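Local coordinates for protein urocanate hydratase (Paenibacillus sp. Soil724D2, PDB 7NED) that probably catalyses the NAD+-dependent hydration of thiourocanate in bacterial ergothioneine catabolism, and binds NAD+ and urocanate in a shared active site, at residues A[86-98]-A[469-482]. Numbering follows the deposited sequence.
Sequences RFAPLIVMANCNL and CSSMADLVTIHSGG
Asn95 lies beside His479 with its CB over one face of the imidazole, a CH-pi contact 4.1 Å from the ring centroid, while Met93 SD lies off the rim of the ring, roughly level with it. The Asn95 amide is turned 65° from that ring, and its ND2 gives a weak bond to Met93 SD. His479 ND1 is bonded to Gly121 O, which helps to hold the rotation of the imidazole. At the other end of the pairing Met472 SD approaches the Phe87 ring obliquely, 3.6 Å from CD1, a Met-aromatic contact suited to a flexible thioether.

Between these ends, strands 91-95 and 475-480 run parallel. Val476 N reaches Ile91 O, Met93 N reaches Val476 O, and the ladder continues to Ser480 N on Asn95 O. Beta-branched Ile91 and Val476 suit this extended backbone. Leu475, its CG anti to the backbone N (chi1 -178°), lies alongside Ile91 and brings its CD1 within 4.0 Å of Ile91 CD1. Pro89, which has no N-H to offer the ladder, packs its CG against both Cys469 SG and Val476 CG2.

Asn97 prolongs the pairing with its amide. ND2 makes a nearly straight bond to Ile478 O (3.2 Å, 173°), coming from above the carbonyl plane to an oxygen that also accepts from Asn95 N, while OD1 accepts from Ser480 OG at 2.6 Å. A leucine here would probably leave Ser480 OG without this acceptor and strip Ile478 O of its second donor. ND2 also bonds Asp459 of the second subunit.

Widely separated in sequence, the two strands are interior neighbours in a mixed sheet that joins the N- and C-terminal urocanase regions, and 475-480 leads toward the NAD+ and urocanate site, with the His479 side chain about 8 Å from urocanate.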
loop_
_atom_site.group_PDB
_atom_site.type_symbol
_atom_site.label_atom_id
_atom_site.label_comp_id
_atom_site.label_asym_id
_atom_site.label_seq_id
_atom_site.Cartn_x
_atom_site.Cartn_y
_atom_site.Cartn_z
ATOM N N ARG A 86 -3.701 9.327 -22.307
ATOM C CA ARG A 86 -2.708 8.433 -22.888
ATOM C C ARG A 86 -1.339 8.572 -22.252
ATOM O O ARG A 86 -0.441 7.810 -22.616
ATOM C CB ARG A 86 -2.600 8.636 -24.405
ATOM C CG ARG A 86 -1.984 9.942 -24.851
ATOM C CD ARG A 86 -2.102 10.080 -26.393
ATOM N NE ARG A 86 -1.357 11.234 -26.886
ATOM C CZ ARG A 86 -1.850 12.475 -26.907
ATOM N NH1 ARG A 86 -3.090 12.718 -26.469
ATOM N NH2 ARG A 86 -1.109 13.477 -27.361
ATOM N N PHE A 87 -1.154 9.512 -21.320
ATOM C CA PHE A 87 0.077 9.561 -20.544
ATOM C C PHE A 87 -0.121 8.992 -19.156
ATOM O O PHE A 87 0.623 9.332 -18.222
ATOM C CB PHE A 87 0.615 10.985 -20.488
ATOM C CG PHE A 87 1.018 11.484 -21.822
ATOM C CD1 PHE A 87 2.273 11.168 -22.343
ATOM C CD2 PHE A 87 0.124 12.220 -22.596
ATOM C CE1 PHE A 87 2.637 11.607 -23.596
ATOM C CE2 PHE A 87 0.480 12.665 -23.851
ATOM C CZ PHE A 87 1.753 12.361 -24.355
ATOM N N ALA A 88 -1.102 8.139 -19.007
ATOM C CA ALA A 88 -1.348 7.426 -17.771
ATOM C C ALA A 88 -1.105 5.952 -18.008
ATOM O O ALA A 88 -1.189 5.494 -19.147
ATOM C CB ALA A 88 -2.791 7.632 -17.294
ATOM N N PRO A 89 -0.807 5.180 -16.973
ATOM C CA PRO A 89 -0.651 3.729 -17.153
ATOM C C PRO A 89 -1.815 3.090 -17.900
ATOM O O PRO A 89 -2.966 3.518 -17.804
ATOM C CB PRO A 89 -0.567 3.202 -15.718
ATOM C CG PRO A 89 0.129 4.333 -14.968
ATOM C CD PRO A 89 -0.462 5.613 -15.601
ATOM N N LEU A 90 -1.485 2.053 -18.680
ATOM C CA LEU A 90 -2.520 1.223 -19.287
ATOM C C LEU A 90 -3.082 0.240 -18.280
ATOM O O LEU A 90 -4.253 -0.166 -18.382
ATOM C CB LEU A 90 -1.960 0.451 -20.478
ATOM C CG LEU A 90 -1.750 1.298 -21.725
ATOM C CD1 LEU A 90 -0.906 0.443 -22.691
ATOM C CD2 LEU A 90 -3.078 1.627 -22.342
ATOM N N ILE A 91 -2.262 -0.161 -17.313
ATOM C CA ILE A 91 -2.683 -1.071 -16.260
ATOM C C ILE A 91 -2.166 -0.540 -14.932
ATOM O O ILE A 91 -0.978 -0.211 -14.818
ATOM C CB ILE A 91 -2.150 -2.497 -16.503
ATOM C CG1 ILE A 91 -2.837 -3.101 -17.727
ATOM C CG2 ILE A 91 -2.441 -3.376 -15.290
ATOM C CD1 ILE A 91 -2.211 -4.449 -18.127
ATOM N N VAL A 92 -3.038 -0.478 -13.920
ATOM C CA VAL A 92 -2.575 -0.410 -12.543
ATOM C C VAL A 92 -3.078 -1.669 -11.868
ATOM O O VAL A 92 -4.225 -2.076 -12.080
ATOM C CB VAL A 92 -3.048 0.857 -11.782
ATOM C CG1 VAL A 92 -2.535 2.117 -12.502
ATOM C CG2 VAL A 92 -4.567 0.872 -11.648
ATOM N N MET A 93 -2.226 -2.292 -11.067
ATOM C CA MET A 93 -2.624 -3.511 -10.381
ATOM C C MET A 93 -2.089 -3.526 -8.959
ATOM O O MET A 93 -1.046 -2.934 -8.657
ATOM C CB MET A 93 -2.127 -4.746 -11.162
ATOM C CG MET A 93 -0.713 -4.641 -11.652
ATOM S SD MET A 93 -0.087 -6.330 -11.996
ATOM C CE MET A 93 -0.872 -6.483 -13.583
ATOM N N ALA A 94 -2.793 -4.236 -8.084
ATOM C CA ALA A 94 -2.375 -4.370 -6.695
ATOM C C ALA A 94 -2.664 -5.801 -6.302
ATOM O O ALA A 94 -3.813 -6.245 -6.403
ATOM C CB ALA A 94 -3.100 -3.368 -5.778
ATOM N N ASN A 95 -1.612 -6.555 -5.948
ATOM C CA ASN A 95 -1.712 -8.006 -5.789
ATOM C C ASN A 95 -1.283 -8.442 -4.390
ATOM O O ASN A 95 -0.165 -8.161 -3.946
ATOM C CB ASN A 95 -0.891 -8.724 -6.870
ATOM C CG ASN A 95 -1.370 -8.377 -8.268
ATOM O OD1 ASN A 95 -2.563 -8.500 -8.564
ATOM N ND2 ASN A 95 -0.465 -7.907 -9.118
ATOM N N CYS A 96 -2.207 -9.089 -3.709
ATOM C CA CYS A 96 -2.017 -9.871 -2.503
ATOM C C CYS A 96 -1.692 -8.906 -1.321
ATOM O O CYS A 96 -0.881 -9.185 -0.448
ATOM C CB CYS A 96 -0.948 -10.946 -2.770
ATOM S SG CYS A 96 -0.782 -12.120 -1.424
ATOM N N ASN A 97 -2.350 -7.740 -1.300
ATOM C CA ASN A 97 -2.213 -6.779 -0.194
ATOM C C ASN A 97 -3.275 -7.023 0.874
ATOM O O ASN A 97 -4.464 -7.019 0.584
ATOM C CB ASN A 97 -2.293 -5.359 -0.731
ATOM C CG ASN A 97 -1.191 -5.095 -1.748
ATOM O OD1 ASN A 97 -0.031 -4.891 -1.377
ATOM N ND2 ASN A 97 -1.532 -5.185 -3.035
ATOM N N LEU A 98 -2.845 -7.265 2.094
ATOM C CA LEU A 98 -3.725 -7.575 3.215
ATOM C C LEU A 98 -3.409 -6.614 4.333
ATOM O O LEU A 98 -2.234 -6.330 4.572
ATOM C CB LEU A 98 -3.526 -9.005 3.745
ATOM C CG LEU A 98 -3.815 -10.116 2.752
ATOM C CD1 LEU A 98 -3.376 -11.486 3.296
ATOM C CD2 LEU A 98 -5.300 -10.077 2.500
ATOM N N CYS A 469 2.976 6.159 -11.494
ATOM C CA CYS A 469 1.711 6.445 -12.171
ATOM C C CYS A 469 1.662 7.884 -12.633
ATOM O O CYS A 469 1.066 8.192 -13.675
ATOM C CB CYS A 469 0.528 6.200 -11.241
ATOM S SG CYS A 469 0.171 4.448 -10.969
ATOM N N SER A 470 2.181 8.787 -11.803
ATOM C CA SER A 470 2.224 10.197 -12.152
ATOM C C SER A 470 3.272 10.493 -13.208
ATOM O O SER A 470 3.336 11.621 -13.700
ATOM C CB SER A 470 2.513 11.027 -10.892
ATOM O OG SER A 470 1.591 10.710 -9.861
ATOM N N SER A 471 4.117 9.523 -13.543
ATOM C CA SER A 471 5.249 9.764 -14.431
ATOM C C SER A 471 5.054 9.158 -15.816
ATOM O O SER A 471 6.031 9.083 -16.588
ATOM C CB SER A 471 6.532 9.190 -13.812
ATOM O OG SER A 471 6.881 9.870 -12.610
ATOM N N MET A 472 3.866 8.650 -16.120
ATOM C CA MET A 472 3.486 8.206 -17.465
ATOM C C MET A 472 3.940 6.783 -17.789
ATOM O O MET A 472 4.138 6.445 -18.961
ATOM C CB MET A 472 4.077 9.179 -18.477
ATOM C CG MET A 472 3.515 10.583 -18.212
ATOM S SD MET A 472 4.135 11.846 -19.330
ATOM C CE MET A 472 5.802 11.960 -18.795
ATOM N N ALA A 473 4.156 5.945 -16.778
ATOM C CA ALA A 473 4.535 4.562 -17.001
ATOM C C ALA A 473 3.382 3.805 -17.679
ATOM O O ALA A 473 2.231 4.271 -17.741
ATOM C CB ALA A 473 4.907 3.912 -15.660
ATOM N N ASP A 474 3.700 2.623 -18.219
ATOM C CA ASP A 474 2.680 1.842 -18.919
ATOM C C ASP A 474 1.986 0.875 -17.994
ATOM O O ASP A 474 0.787 0.624 -18.139
ATOM C CB ASP A 474 3.325 1.052 -20.088
ATOM C CG ASP A 474 3.719 1.975 -21.239
ATOM O OD1 ASP A 474 4.922 2.309 -21.327
ATOM O OD2 ASP A 474 2.820 2.440 -21.986
ATOM N N LEU A 475 2.710 0.327 -17.030
ATOM C CA LEU A 475 2.108 -0.559 -16.042
ATOM C C LEU A 475 2.743 -0.296 -14.687
ATOM O O LEU A 475 3.969 -0.221 -14.579
ATOM C CB LEU A 475 2.301 -2.040 -16.436
ATOM C CG LEU A 475 1.698 -3.131 -15.533
ATOM C CD1 LEU A 475 1.354 -4.412 -16.323
ATOM C CD2 LEU A 475 2.604 -3.480 -14.362
ATOM N N VAL A 476 1.918 -0.187 -13.647
ATOM C CA VAL A 476 2.410 0.011 -12.290
ATOM C C VAL A 476 1.721 -0.997 -11.380
ATOM O O VAL A 476 0.526 -1.276 -11.536
ATOM C CB VAL A 476 2.151 1.464 -11.813
ATOM C CG1 VAL A 476 2.644 1.671 -10.386
ATOM C CG2 VAL A 476 2.808 2.426 -12.758
ATOM N N THR A 477 2.462 -1.534 -10.434
ATOM C CA THR A 477 1.926 -2.556 -9.547
ATOM C C THR A 477 2.421 -2.334 -8.124
ATOM O O THR A 477 3.534 -1.855 -7.913
ATOM C CB THR A 477 2.312 -3.966 -10.031
ATOM O OG1 THR A 477 1.617 -4.941 -9.249
ATOM C CG2 THR A 477 3.844 -4.226 -9.919
ATOM N N ILE A 478 1.581 -2.695 -7.154
ATOM C CA ILE A 478 1.966 -2.823 -5.753
ATOM C C ILE A 478 1.648 -4.243 -5.301
ATOM O O ILE A 478 0.502 -4.696 -5.405
ATOM C CB ILE A 478 1.233 -1.814 -4.861
ATOM C CG1 ILE A 478 1.563 -0.399 -5.311
ATOM C CG2 ILE A 478 1.658 -2.042 -3.419
ATOM C CD1 ILE A 478 0.654 0.691 -4.640
ATOM N N HIS A 479 2.658 -4.941 -4.779
ATOM C CA HIS A 479 2.487 -6.309 -4.291
ATOM C C HIS A 479 2.788 -6.368 -2.808
ATOM O O HIS A 479 3.606 -5.589 -2.316
ATOM C CB HIS A 479 3.462 -7.283 -4.984
ATOM C CG HIS A 479 3.180 -7.491 -6.441
ATOM N ND1 HIS A 479 3.834 -8.443 -7.187
ATOM C CD2 HIS A 479 2.324 -6.867 -7.284
ATOM C CE1 HIS A 479 3.382 -8.400 -8.433
ATOM N NE2 HIS A 479 2.458 -7.461 -8.515
ATOM N N SER A 480 2.170 -7.323 -2.098
ATOM C CA SER A 480 2.665 -7.673 -0.766
ATOM C C SER A 480 2.865 -9.186 -0.696
ATOM O O SER A 480 2.470 -9.942 -1.596
ATOM C CB SER A 480 1.728 -7.184 0.361
ATOM O OG SER A 480 1.696 -5.758 0.412
ATOM N N GLY A 481 3.520 -9.624 0.374
ATOM C CA GLY A 481 3.918 -11.017 0.462
ATOM C C GLY A 481 2.730 -11.956 0.611
ATOM O O GLY A 481 1.727 -11.654 1.252
ATOM N N GLY A 482 2.877 -13.137 0.009
ATOM C CA GLY A 482 1.953 -14.230 0.197
ATOM C C GLY A 482 2.717 -15.461 0.653
ATOM O O GLY A 482 3.962 -15.462 0.723
HETATM O O HOH W 1 0.955 10.225 -15.455
HETATM O O HOH W 2 1.331 6.440 -19.864
HETATM O O HOH W 3 1.983 -10.257 -4.572
HETATM O O HOH W 4 -0.069 -9.669 2.224
#